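Local coordinates for protein dextranase (Pseudarthrobacter oxydans, PDB 6NZS) that catalyses the endohydrolysis of alpha-1,6-glucosidic linkages in dextran as a family 49 glycoside hydrolase, at residues Tyr37-Ala42 / Val98-Arg103; Gln106-Ala111 / Lys125-Ala130; Gly235-Gly240 / Pro258-Lys263; Tyr281-Gly286 / Thr333-Pro338. One frame throughout, in Å; residues are numbered along the deposited sequence.

Contact 1: Tyr37-Ala42 / Val98-Arg103; sequences YDLQVA and VDVSLR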
loop_
_atom_site.group_PDB
_atom_site.type_symbol
_atom_site.label_atom_id
_atom_site.label_comp_id
_atom_site.label_asym_id
_atom_site.label_seq_id
_atom_site.Cartn_x
_atom_site.Cartn_y
_atom_site.Cartn_z
ATOM N N TYR A 37 -0.861 19.773 9.217
ATOM C CA TYR A 37 -2.011 19.354 10.013
ATOM C C TYR A 37 -1.618 19.171 11.467
ATOM O O TYR A 37 -0.513 18.713 11.767
ATOM C CB TYR A 37 -2.579 18.014 9.499
ATOM C CG TYR A 37 -2.911 18.099 8.040
ATOM C CD1 TYR A 37 -4.086 18.703 7.625
ATOM C CD2 TYR A 37 -2.023 17.644 7.070
ATOM C CE1 TYR A 37 -4.392 18.831 6.292
ATOM C CE2 TYR A 37 -2.319 17.771 5.716
ATOM C CZ TYR A 37 -3.508 18.372 5.341
ATOM O OH TYR A 37 -3.840 18.527 4.018
ATOM N N ASP A 38 -2.540 19.524 12.361
ATOM C CA ASP A 38 -2.455 19.171 13.771
ATOM C C ASP A 38 -3.681 18.352 14.136
ATOM O O ASP A 38 -4.778 18.616 13.637
ATOM C CB ASP A 38 -2.411 20.418 14.661
ATOM C CG ASP A 38 -1.103 21.171 14.540
ATOM O OD1 ASP A 38 -0.042 20.523 14.577
ATOM O OD2 ASP A 38 -1.139 22.419 14.419
ATOM N N LEU A 39 -3.498 17.365 15.012
ATOM C CA LEU A 39 -4.579 16.462 15.386
ATOM C C LEU A 39 -4.668 16.323 16.903
ATOM O O LEU A 39 -3.648 16.190 17.585
ATOM C CB LEU A 39 -4.351 15.090 14.744
ATOM C CG LEU A 39 -5.486 14.075 14.825
ATOM C CD1 LEU A 39 -5.532 13.231 13.557
ATOM C CD2 LEU A 39 -5.286 13.175 16.011
ATOM N N GLN A 40 -5.899 16.355 17.427
ATOM C CA GLN A 40 -6.183 16.037 18.821
ATOM C C GLN A 40 -7.356 15.069 18.867
ATOM O O GLN A 40 -8.184 15.036 17.953
ATOM C CB GLN A 40 -6.523 17.288 19.638
ATOM C CG GLN A 40 -5.347 18.217 19.877
ATOM C CD GLN A 40 -5.746 19.467 20.637
ATOM O OE1 GLN A 40 -6.932 19.753 20.797
ATOM N NE2 GLN A 40 -4.755 20.216 21.113
ATOM N N VAL A 41 -7.409 14.258 19.930
ATOM C CA VAL A 41 -8.407 13.199 20.068
ATOM C C VAL A 41 -8.999 13.247 21.467
ATOM O O VAL A 41 -8.268 13.358 22.457
ATOM C CB VAL A 41 -7.804 11.795 19.834
ATOM C CG1 VAL A 41 -8.909 10.745 19.698
ATOM C CG2 VAL A 41 -6.893 11.764 18.636
ATOM N N ALA A 42 -10.318 13.102 21.549
ATOM C CA ALA A 42 -11.015 13.023 22.825
ATOM C C ALA A 42 -12.006 11.877 22.773
ATOM O O ALA A 42 -12.605 11.610 21.732
ATOM C CB ALA A 42 -11.795 14.308 23.088
ATOM N N VAL A 98 -12.202 13.421 16.798
ATOM C CA VAL A 98 -10.865 13.808 16.349
ATOM C C VAL A 98 -10.952 15.206 15.757
ATOM O O VAL A 98 -11.710 15.426 14.808
ATOM C CB VAL A 98 -10.320 12.818 15.311
ATOM C CG1 VAL A 98 -8.940 13.234 14.886
ATOM C CG2 VAL A 98 -10.295 11.409 15.891
ATOM N N ASP A 99 -10.187 16.150 16.312
ATOM C CA ASP A 99 -10.079 17.493 15.743
ATOM C C ASP A 99 -8.897 17.511 14.787
ATOM O O ASP A 99 -7.781 17.148 15.176
ATOM C CB ASP A 99 -9.814 18.535 16.837
ATOM C CG ASP A 99 -10.942 18.644 17.835
ATOM O OD1 ASP A 99 -12.089 18.868 17.414
ATOM O OD2 ASP A 99 -10.671 18.515 19.045
ATOM N N VAL A 100 -9.132 17.943 13.551
ATOM C CA VAL A 100 -8.059 18.097 12.571
ATOM C C VAL A 100 -8.021 19.557 12.162
ATOM O O VAL A 100 -9.035 20.106 11.712
ATOM C CB VAL A 100 -8.240 17.201 11.336
ATOM C CG1 VAL A 100 -6.979 17.268 10.480
ATOM C CG2 VAL A 100 -8.518 15.769 11.752
ATOM N N SER A 101 -6.858 20.183 12.319
ATOM C CA SER A 101 -6.665 21.592 12.013
ATOM C C SER A 101 -5.657 21.730 10.882
ATOM O O SER A 101 -4.604 21.079 10.892
ATOM C CB SER A 101 -6.150 22.343 13.239
ATOM O OG SER A 101 -7.122 22.331 14.270
ATOM N N LEU A 102 -5.986 22.580 9.915
ATOM C CA LEU A 102 -5.092 22.902 8.813
ATOM C C LEU A 102 -4.199 24.058 9.255
ATOM O O LEU A 102 -4.698 25.076 9.750
ATOM C CB LEU A 102 -5.937 23.297 7.601
ATOM C CG LEU A 102 -5.251 23.600 6.270
ATOM C CD1 LEU A 102 -4.379 22.435 5.799
ATOM C CD2 LEU A 102 -6.292 23.945 5.215
ATOM N N ARG A 103 -2.883 23.896 9.085
ATOM C CA ARG A 103 -1.878 24.814 9.619
ATOM C C ARG A 103 -1.453 25.895 8.635
ATOM O O ARG A 103 -0.656 26.764 9.006
ATOM C CB ARG A 103 -0.614 24.040 10.023
ATOM C CG ARG A 103 -0.769 23.134 11.230
ATOM C CD ARG A 103 0.561 22.478 11.621
ATOM N NE ARG A 103 1.645 23.438 11.867
ATOM C CZ ARG A 103 1.876 24.038 13.033
ATOM N NH1 ARG A 103 1.096 23.802 14.079
ATOM N NH2 ARG A 103 2.883 24.892 13.156
HETATM O O HOH W 1 -6.701 20.063 15.797
#
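Asp38 reaches across to Arg103, the residue just beyond the partner strand 96-102, and ties the two together with a salt bridge. From CB outward, the aspartate first passes Ser101, its CB 4.4 Å from Ser101 CB. CG, anti to its own carbonyl carbon (chi1 -70°), comes within 3.6 Å of Arg103 CD. At the tip the oxygens part company, OD1 pairing with Arg33 while OD2 takes Arg103 NH1 at 2.7 Å on its syn lone pair. That oxygen lies close to the guanidinium plane, yet carboxylate and guanidinium planes are turned 78° against each other, and NH1 makes the bond. Because the two arginines approach each other here, an alanine in place of Asp38 would probably leave both positive charges facing each other without their shared counter-ion.

Behind the bridge, Asp38 and Ser101 form an antiparallel hydrogen-bonded pair, with Ser101 N to Asp38 O at 2.9 Å; Gln40 and Asp99 repeat the pattern. A water links Asp38 O to Ser101 OG, which also bonds Thr132. The other face is apolar. There Leu39 CG meets Val98 CG1 at 3.6 Å, and Leu102 CD1 lies 3.6 Å from CE1 of Tyr37, the two side chains running side by side. Tyr37 OH continues to the carbonyl of Asn184. Met186, Ile188 and Phe90, from two further strands, cover this apolar side, while Asp38, Gln40, Asp99 (paired with Lys134) and Ser101 line the polar one, making a two-faced antiparallel pair as in the beta-sandwich of an Ig-like domain, here the N-terminal one of this enzyme.

Contact 2: Gln106-Ala111 / Lys125-Ala130; sequences QTITSA and KQLVDA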
loop_
_atom_site.group_PDB
_atom_site.type_symbol
_atom_site.label_atom_id
_atom_site.label_comp_id
_atom_site.label_asym_id
_atom_site.label_seq_id
_atom_site.Cartn_x
_atom_site.Cartn_y
_atom_site.Cartn_z
ATOM N N GLN A 106 -4.883 28.624 5.216
ATOM C CA GLN A 106 -6.073 28.477 4.400
ATOM C C GLN A 106 -7.277 28.208 5.292
ATOM O O GLN A 106 -7.155 27.679 6.402
ATOM C CB GLN A 106 -5.903 27.313 3.430
ATOM C CG GLN A 106 -4.782 27.517 2.418
ATOM C CD GLN A 106 -4.384 26.225 1.748
ATOM O OE1 GLN A 106 -4.033 25.263 2.419
ATOM N NE2 GLN A 106 -4.448 26.191 0.422
ATOM N N THR A 107 -8.453 28.580 4.802
ATOM C CA THR A 107 -9.673 28.417 5.574
ATOM C C THR A 107 -10.704 27.631 4.779
ATOM O O THR A 107 -10.604 27.467 3.557
ATOM C CB THR A 107 -10.252 29.764 6.003
ATOM O OG1 THR A 107 -10.455 30.579 4.847
ATOM C CG2 THR A 107 -9.306 30.461 6.981
ATOM N N ILE A 108 -11.703 27.132 5.505
ATOM C CA ILE A 108 -12.820 26.406 4.919
ATOM C C ILE A 108 -14.108 27.046 5.415
ATOM O O ILE A 108 -14.149 27.679 6.471
ATOM C CB ILE A 108 -12.803 24.899 5.251
ATOM C CG1 ILE A 108 -12.648 24.673 6.754
ATOM C CG2 ILE A 108 -11.686 24.204 4.488
ATOM C CD1 ILE A 108 -12.758 23.215 7.164
ATOM N N THR A 109 -15.166 26.872 4.629
ATOM C CA THR A 109 -16.448 27.477 4.957
ATOM C C THR A 109 -17.424 26.511 5.620
ATOM O O THR A 109 -18.404 26.962 6.223
ATOM C CB THR A 109 -17.067 28.132 3.712
ATOM O OG1 THR A 109 -17.105 27.193 2.639
ATOM C CG2 THR A 109 -16.235 29.339 3.283
ATOM N N SER A 110 -17.171 25.209 5.569
ATOM C CA SER A 110 -18.097 24.246 6.145
ATOM C C SER A 110 -17.376 22.923 6.312
ATOM O O SER A 110 -16.317 22.690 5.721
ATOM C CB SER A 110 -19.312 24.050 5.239
ATOM O OG SER A 110 -18.945 23.342 4.073
ATOM N N ALA A 111 -17.994 22.037 7.093
ATOM C CA ALA A 111 -17.451 20.698 7.252
ATOM C C ALA A 111 -17.508 19.906 5.955
ATOM O O ALA A 111 -16.752 18.938 5.796
ATOM C CB ALA A 111 -18.192 19.957 8.369
ATOM N N LYS A 125 -19.263 14.840 11.005
ATOM C CA LYS A 125 -18.277 15.912 10.978
ATOM C C LYS A 125 -18.930 17.195 11.462
ATOM O O LYS A 125 -20.101 17.453 11.164
ATOM C CB LYS A 125 -17.745 16.168 9.559
ATOM C CG LYS A 125 -17.029 15.003 8.920
ATOM C CD LYS A 125 -16.649 15.340 7.473
ATOM C CE LYS A 125 -17.881 15.720 6.661
ATOM N NZ LYS A 125 -17.606 15.851 5.203
ATOM N N GLN A 126 -18.174 18.002 12.204
ATOM C CA GLN A 126 -18.644 19.293 12.696
ATOM C C GLN A 126 -17.570 20.339 12.442
ATOM O O GLN A 126 -16.388 20.098 12.696
ATOM C CB GLN A 126 -18.914 19.240 14.203
ATOM C CG GLN A 126 -19.933 18.192 14.622
ATOM C CD GLN A 126 -20.336 18.329 16.072
ATOM O OE1 GLN A 126 -19.762 19.125 16.817
ATOM N NE2 GLN A 126 -21.311 17.527 16.494
ATOM N N LEU A 127 -17.972 21.514 11.966
ATOM C CA LEU A 127 -17.022 22.600 11.748
ATOM C C LEU A 127 -16.880 23.386 13.049
ATOM O O LEU A 127 -17.822 24.061 13.489
ATOM C CB LEU A 127 -17.476 23.502 10.606
ATOM C CG LEU A 127 -16.428 24.567 10.307
ATOM C CD1 LEU A 127 -15.313 23.990 9.476
ATOM C CD2 LEU A 127 -17.053 25.757 9.603
ATOM N N VAL A 128 -15.708 23.289 13.673
ATOM C CA VAL A 128 -15.440 24.057 14.887
ATOM C C VAL A 128 -15.215 25.523 14.543
ATOM O O VAL A 128 -15.881 26.421 15.075
ATOM C CB VAL A 128 -14.236 23.464 15.640
ATOM C CG1 VAL A 128 -13.926 24.296 16.880
ATOM C CG2 VAL A 128 -14.492 21.996 15.997
ATOM N N ASP A 129 -14.263 25.783 13.655
ATOM C CA ASP A 129 -13.975 27.128 13.176
ATOM C C ASP A 129 -13.374 27.000 11.779
ATOM O O ASP A 129 -13.301 25.903 11.218
ATOM C CB ASP A 129 -13.098 27.903 14.168
ATOM C CG ASP A 129 -11.865 27.129 14.583
ATOM O OD1 ASP A 129 -11.179 26.578 13.698
ATOM O OD2 ASP A 129 -11.607 27.042 15.808
ATOM N N ALA A 130 -12.938 28.123 11.214
ATOM C CA ALA A 130 -12.608 28.165 9.791
ATOM C C ALA A 130 -11.363 27.373 9.405
ATOM O O ALA A 130 -11.076 27.277 8.205
ATOM C CB ALA A 130 -12.480 29.611 9.318
#
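Within the Ig-like N-terminal domain, Ile108 and Leu127 meet where the loop after strand 96-102 laps over strand 125-129. That strand ends in a classic beta bulge, with Val128 and Asp129 both facing Thr132. The two side chains slide past each other in opposite directions, bringing Ile108 CD1 to 3.5 Å from Leu127 CD1. The other leucine branch, CD2, reaches over the loop to 3.9 Å from Ser110 CA. Farther along, the methyl of Ala111 points at the strand and rests between two residues, its CB being 4.0 Å from Lys125 CB and 4.3 Å from Leu127 CB.

Lys125 then bends at chi3 (-57°), and its NZ gives a weak hydrogen bond to Ala111 O at 3.3 Å, beside a stronger one to the carbonyl of Val114. A leucine in place of Lys125 would probably leave both carbonyls without this shared donor and the loop less firmly held to the strand. At the far end, Ala130 O takes the N-H of Ile108 at 2.8 Å. Ile108 CG1, set between its own backbone N and carbonyl carbon (chi1 51°), packs 3.4 Å from that same Ala130 O.

Contact 3: Gly235-Gly240 / Pro258-Lys263; sequences GTYSMG and PGAYVK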
loop_
_atom_site.group_PDB
_atom_site.type_symbol
_atom_site.label_atom_id
_atom_site.label_comp_id
_atom_site.label_asym_id
_atom_site.label_seq_id
_atom_site.Cartn_x
_atom_site.Cartn_y
_atom_site.Cartn_z
ATOM N N GLY A 235 10.497 6.309 21.419
ATOM C CA GLY A 235 11.750 6.999 21.200
ATOM C C GLY A 235 12.137 6.910 19.738
ATOM O O GLY A 235 11.385 6.407 18.908
ATOM N N THR A 236 13.331 7.412 19.430
ATOM C CA THR A 236 13.834 7.436 18.063
ATOM C C THR A 236 15.142 6.663 17.969
ATOM O O THR A 236 16.018 6.804 18.831
ATOM C CB THR A 236 14.040 8.881 17.578
ATOM O OG1 THR A 236 12.779 9.562 17.593
ATOM C CG2 THR A 236 14.623 8.914 16.162
ATOM N N TYR A 237 15.268 5.865 16.909
ATOM C CA TYR A 237 16.402 4.973 16.700
ATOM C C TYR A 237 16.846 5.065 15.246
ATOM O O TYR A 237 16.021 5.239 14.346
ATOM C CB TYR A 237 16.020 3.520 17.036
ATOM C CG TYR A 237 15.313 3.384 18.370
ATOM C CD1 TYR A 237 13.941 3.601 18.489
ATOM C CD2 TYR A 237 16.021 3.040 19.516
ATOM C CE1 TYR A 237 13.298 3.490 19.716
ATOM C CE2 TYR A 237 15.392 2.908 20.740
ATOM C CZ TYR A 237 14.033 3.134 20.841
ATOM O OH TYR A 237 13.423 3.010 22.070
ATOM N N SER A 238 18.156 4.944 15.012
ATOM C CA SER A 238 18.738 5.173 13.692
ATOM C C SER A 238 19.714 4.055 13.347
ATOM O O SER A 238 20.702 3.852 14.061
ATOM C CB SER A 238 19.465 6.522 13.655
ATOM O OG SER A 238 20.207 6.652 12.452
ATOM N N MET A 239 19.454 3.349 12.244
ATOM C CA MET A 239 20.396 2.353 11.736
ATOM C C MET A 239 21.424 2.946 10.783
ATOM O O MET A 239 22.469 2.326 10.556
ATOM C CB MET A 239 19.656 1.208 11.033
ATOM C CG MET A 239 18.871 0.288 11.966
ATOM S SD MET A 239 18.307 -1.206 11.134
ATOM C CE MET A 239 16.935 -1.687 12.181
ATOM N N GLY A 240 21.155 4.124 10.231
ATOM C CA GLY A 240 22.032 4.751 9.264
ATOM C C GLY A 240 21.744 4.311 7.839
ATOM O O GLY A 240 21.010 3.357 7.574
ATOM N N PRO A 258 4.074 1.690 20.353
ATOM C CA PRO A 258 3.470 2.951 19.909
ATOM C C PRO A 258 4.341 4.095 20.398
ATOM O O PRO A 258 4.693 4.165 21.577
ATOM C CB PRO A 258 2.096 2.955 20.592
ATOM C CG PRO A 258 2.223 1.990 21.721
ATOM C CD PRO A 258 3.216 0.957 21.301
ATOM N N GLY A 259 4.726 4.972 19.482
ATOM C CA GLY A 259 5.653 6.030 19.821
ATOM C C GLY A 259 7.108 5.711 19.559
ATOM O O GLY A 259 7.960 6.592 19.743
ATOM N N ALA A 260 7.426 4.486 19.146
ATOM C CA ALA A 260 8.760 4.192 18.652
ATOM C C ALA A 260 8.852 4.570 17.182
ATOM O O ALA A 260 7.921 4.332 16.405
ATOM C CB ALA A 260 9.074 2.707 18.822
ATOM N N TYR A 261 9.981 5.166 16.804
ATOM C CA TYR A 261 10.274 5.532 15.421
ATOM C C TYR A 261 11.665 4.999 15.109
ATOM O O TYR A 261 12.662 5.506 15.638
ATOM C CB TYR A 261 10.215 7.049 15.246
ATOM C CG TYR A 261 10.183 7.522 13.803
ATOM C CD1 TYR A 261 11.347 7.656 13.062
ATOM C CD2 TYR A 261 8.977 7.847 13.189
ATOM C CE1 TYR A 261 11.313 8.100 11.756
ATOM C CE2 TYR A 261 8.936 8.293 11.876
ATOM C CZ TYR A 261 10.102 8.413 11.167
ATOM O OH TYR A 261 10.049 8.856 9.865
ATOM N N VAL A 262 11.727 3.964 14.281
ATOM C CA VAL A 262 12.975 3.290 13.944
ATOM C C VAL A 262 13.288 3.573 12.481
ATOM O O VAL A 262 12.525 3.181 11.589
ATOM C CB VAL A 262 12.868 1.776 14.187
ATOM C CG1 VAL A 262 14.163 1.083 13.767
ATOM C CG2 VAL A 262 12.543 1.498 15.654
ATOM N N LYS A 263 14.411 4.242 12.228
ATOM C CA LYS A 263 14.924 4.395 10.871
ATOM C C LYS A 263 15.811 3.189 10.586
ATOM O O LYS A 263 16.862 3.028 11.219
ATOM C CB LYS A 263 15.714 5.695 10.756
ATOM C CG LYS A 263 14.931 6.903 11.220
ATOM C CD LYS A 263 15.748 8.178 11.127
ATOM C CE LYS A 263 14.937 9.351 11.663
ATOM N NZ LYS A 263 15.580 10.644 11.326
#
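The ring of Tyr237 lies alongside Ala260 and Val262 of the next strand. Its CD1 corner meets Val262 CG2 at 3.8 Å, the two side chains crossing obliquely, while CE1 lies 4.4 Å from Ala260 CB. The same corner brings the ring's edge to within 3.7 Å of Tyr261 O. Val262 is a bump with two shoulders: CG2 abuts the tyrosine, and CG1, anti to the backbone N (chi1 177°), stands 4.2 Å from the methyl CE of Met239. Phe232 packs on Ala260 and Val262 and meets Tyr237 edge-to-face.

These parallel strands, 235-238 and 260-263, are the same side of successive coils in the right-handed beta-helix of the family, and each residue stacks on its counterpart one turn on. Backbone bonds alternate between them, among them Lys263 N to Tyr237 O at 2.8 Å. On the opposite face Thr236 and Tyr261 turn to Val31, and the foot of Lys263 fits against the neighbouring strand, its CB 3.6 Å from Tyr237 O, before the extended chain carries NZ away to the carbonyls of Gly27 and Glu30. Met239 N donates to Lys263 O at 2.8 Å, its CB 3.3 Å from that oxygen.

Contact 4: Tyr281-Gly286 / Thr333-Pro338; sequences YGVLSG and TVAEPP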
loop_
_atom_site.group_PDB
_atom_site.type_symbol
_atom_site.label_atom_id
_atom_site.label_comp_id
_atom_site.label_asym_id
_atom_site.label_seq_id
_atom_site.Cartn_x
_atom_site.Cartn_y
_atom_site.Cartn_z
ATOM N N TYR A 281 2.481 -0.793 17.280
ATOM C CA TYR A 281 1.988 0.394 16.591
ATOM C C TYR A 281 3.053 1.479 16.405
ATOM O O TYR A 281 2.725 2.668 16.446
ATOM C CB TYR A 281 0.776 0.955 17.327
ATOM C CG TYR A 281 -0.481 0.107 17.268
ATOM C CD1 TYR A 281 -1.002 -0.344 16.058
ATOM C CD2 TYR A 281 -1.166 -0.213 18.432
ATOM C CE1 TYR A 281 -2.177 -1.088 16.014
ATOM C CE2 TYR A 281 -2.325 -0.954 18.397
ATOM C CZ TYR A 281 -2.829 -1.391 17.196
ATOM O OH TYR A 281 -4.008 -2.108 17.172
ATOM N N GLY A 282 4.318 1.104 16.207
ATOM C CA GLY A 282 5.372 2.050 15.907
ATOM C C GLY A 282 5.626 2.190 14.413
ATOM O O GLY A 282 4.894 1.668 13.569
ATOM N N VAL A 283 6.698 2.921 14.086
ATOM C CA VAL A 283 7.068 3.235 12.706
ATOM C C VAL A 283 8.433 2.640 12.391
ATOM O O VAL A 283 9.370 2.759 13.188
ATOM C CB VAL A 283 7.088 4.759 12.461
ATOM C CG1 VAL A 283 7.508 5.074 11.028
ATOM C CG2 VAL A 283 5.727 5.363 12.766
ATOM N N LEU A 284 8.540 2.014 11.222
ATOM C CA LEU A 284 9.805 1.570 10.645
ATOM C C LEU A 284 9.965 2.340 9.339
ATOM O O LEU A 284 9.181 2.144 8.405
ATOM C CB LEU A 284 9.781 0.063 10.375
ATOM C CG LEU A 284 11.071 -0.545 9.807
ATOM C CD1 LEU A 284 12.202 -0.413 10.811
ATOM C CD2 LEU A 284 10.855 -2.001 9.418
ATOM N N SER A 285 10.974 3.211 9.262
ATOM C CA SER A 285 11.142 4.123 8.135
ATOM C C SER A 285 12.436 3.826 7.391
ATOM O O SER A 285 13.496 3.696 8.011
ATOM C CB SER A 285 11.167 5.569 8.617
ATOM O OG SER A 285 11.490 6.413 7.528
ATOM N N GLY A 286 12.354 3.745 6.064
ATOM C CA GLY A 286 13.531 3.533 5.237
ATOM C C GLY A 286 14.137 4.817 4.704
ATOM O O GLY A 286 14.906 4.783 3.733
ATOM N N THR A 333 3.793 0.599 10.953
ATOM C CA THR A 333 3.737 1.470 9.785
ATOM C C THR A 333 5.115 1.423 9.151
ATOM O O THR A 333 6.105 1.765 9.805
ATOM C CB THR A 333 3.421 2.908 10.200
ATOM O OG1 THR A 333 2.132 2.954 10.821
ATOM C CG2 THR A 333 3.402 3.852 8.998
ATOM N N VAL A 334 5.170 1.005 7.892
ATOM C CA VAL A 334 6.398 0.990 7.102
ATOM C C VAL A 334 6.397 2.245 6.238
ATOM O O VAL A 334 5.514 2.420 5.388
ATOM C CB VAL A 334 6.481 -0.283 6.243
ATOM C CG1 VAL A 334 7.678 -0.217 5.291
ATOM C CG2 VAL A 334 6.564 -1.508 7.151
ATOM N N ALA A 335 7.365 3.133 6.458
ATOM C CA ALA A 335 7.410 4.425 5.786
ATOM C C ALA A 335 8.630 4.524 4.883
ATOM O O ALA A 335 9.702 4.007 5.210
ATOM C CB ALA A 335 7.465 5.561 6.808
ATOM N N GLU A 336 8.456 5.213 3.758
ATOM C CA GLU A 336 9.552 5.593 2.872
ATOM C C GLU A 336 10.501 4.449 2.500
ATOM O O GLU A 336 11.718 4.548 2.697
ATOM C CB GLU A 336 10.323 6.773 3.445
ATOM C CG GLU A 336 10.150 8.041 2.659
ATOM C CD GLU A 336 10.729 9.248 3.359
ATOM O OE1 GLU A 336 9.959 10.037 3.939
ATOM O OE2 GLU A 336 11.958 9.411 3.305
ATOM N N PRO A 337 9.989 3.367 1.933
ATOM C CA PRO A 337 10.865 2.268 1.523
ATOM C C PRO A 337 11.735 2.685 0.347
ATOM O O PRO A 337 11.300 3.457 -0.525
ATOM C CB PRO A 337 9.873 1.168 1.117
ATOM C CG PRO A 337 8.646 1.905 0.715
ATOM C CD PRO A 337 8.573 3.089 1.627
ATOM N N PRO A 338 12.982 2.204 0.294
ATOM C CA PRO A 338 13.842 2.454 -0.872
ATOM C C PRO A 338 13.671 1.432 -1.987
ATOM O O PRO A 338 14.230 1.628 -3.082
ATOM C CB PRO A 338 15.247 2.335 -0.270
ATOM C CG PRO A 338 15.084 1.275 0.791
ATOM C CD PRO A 338 13.711 1.543 1.392
HETATM O O HOH W 2 2.048 1.808 13.362
HETATM O O HOH W 3 9.463 8.677 6.660
#
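Gly282 O is gripped twice: Thr333 N donates to it at 3.0 Å, and a water donates at 2.9 Å. The water in turn accepts from Thr333 OG1, so backbone and side chain of one threonine both hold this carbonyl, the second at one remove. From here the parallel pairing of strands 283-285 and 325-335 runs on, as between neighbouring coils of a beta-helix. Leu284 N meets Thr333 O at 2.8 Å with an almost straight N-H (172°), Ala335 N answers to Leu284 O, and Gly286 N closes the series on Ala335 O.

The side chains pair off by face. Val283 CG1, anti to its backbone N (chi1 179°), comes to 4.2 Å from Ala335 CB, and the CB atoms of Ser285 and Ala335 lie 4.1 Å apart. Trp87 of the N-terminal domain packs on Thr333 and Ala335 from this side. Past the strands, Gly286 packs against Glu336 and Pro338 so closely that a side chain on it would run into Glu336 O and Pro338 CD.

A second water bridges the two segments, donating to Ser285 OG at 3.2 Å and, weakly, to Glu336 OE1 at 3.1 Å. Ser285 OG also bonds Glu287, while Glu336 OE1 and OE2 are hydrogen-bonded to the hydroxyls of Ser58 and Ser62 respectively. The chemistry thus implies a buried junction whose backbone groups pair with each other, waters and hydroxyls meeting Gly282 O and the ends of Ser285 and Glu336, and in which Glu336 links this coil of the beta-helix to the N-terminal domain.

How the contacts relate
Contacts 3 and 4 are buried and belong to one parallel stack: strands 260-263 and 283-285 are neighbours, Val262 N and O probably bonding Val283 O and Ser285 N, and the centres lie about 9 Å apart. Contacts 1 and 2 share the Ig-like domain instead, their centres about 12 Å apart, with light packing of Val128 on Asp99. Contact 1 is partly buried and antiparallel, one face apolar and the other polar; contact 2 lies at the surface and leans on methyl groups and few bonds. Contacts 3 and 4 both rest on backbone bonds between parallel strands; contact 4 adds waters at its ends, contact 3 the packing of Tyr237, Val262 and Met239.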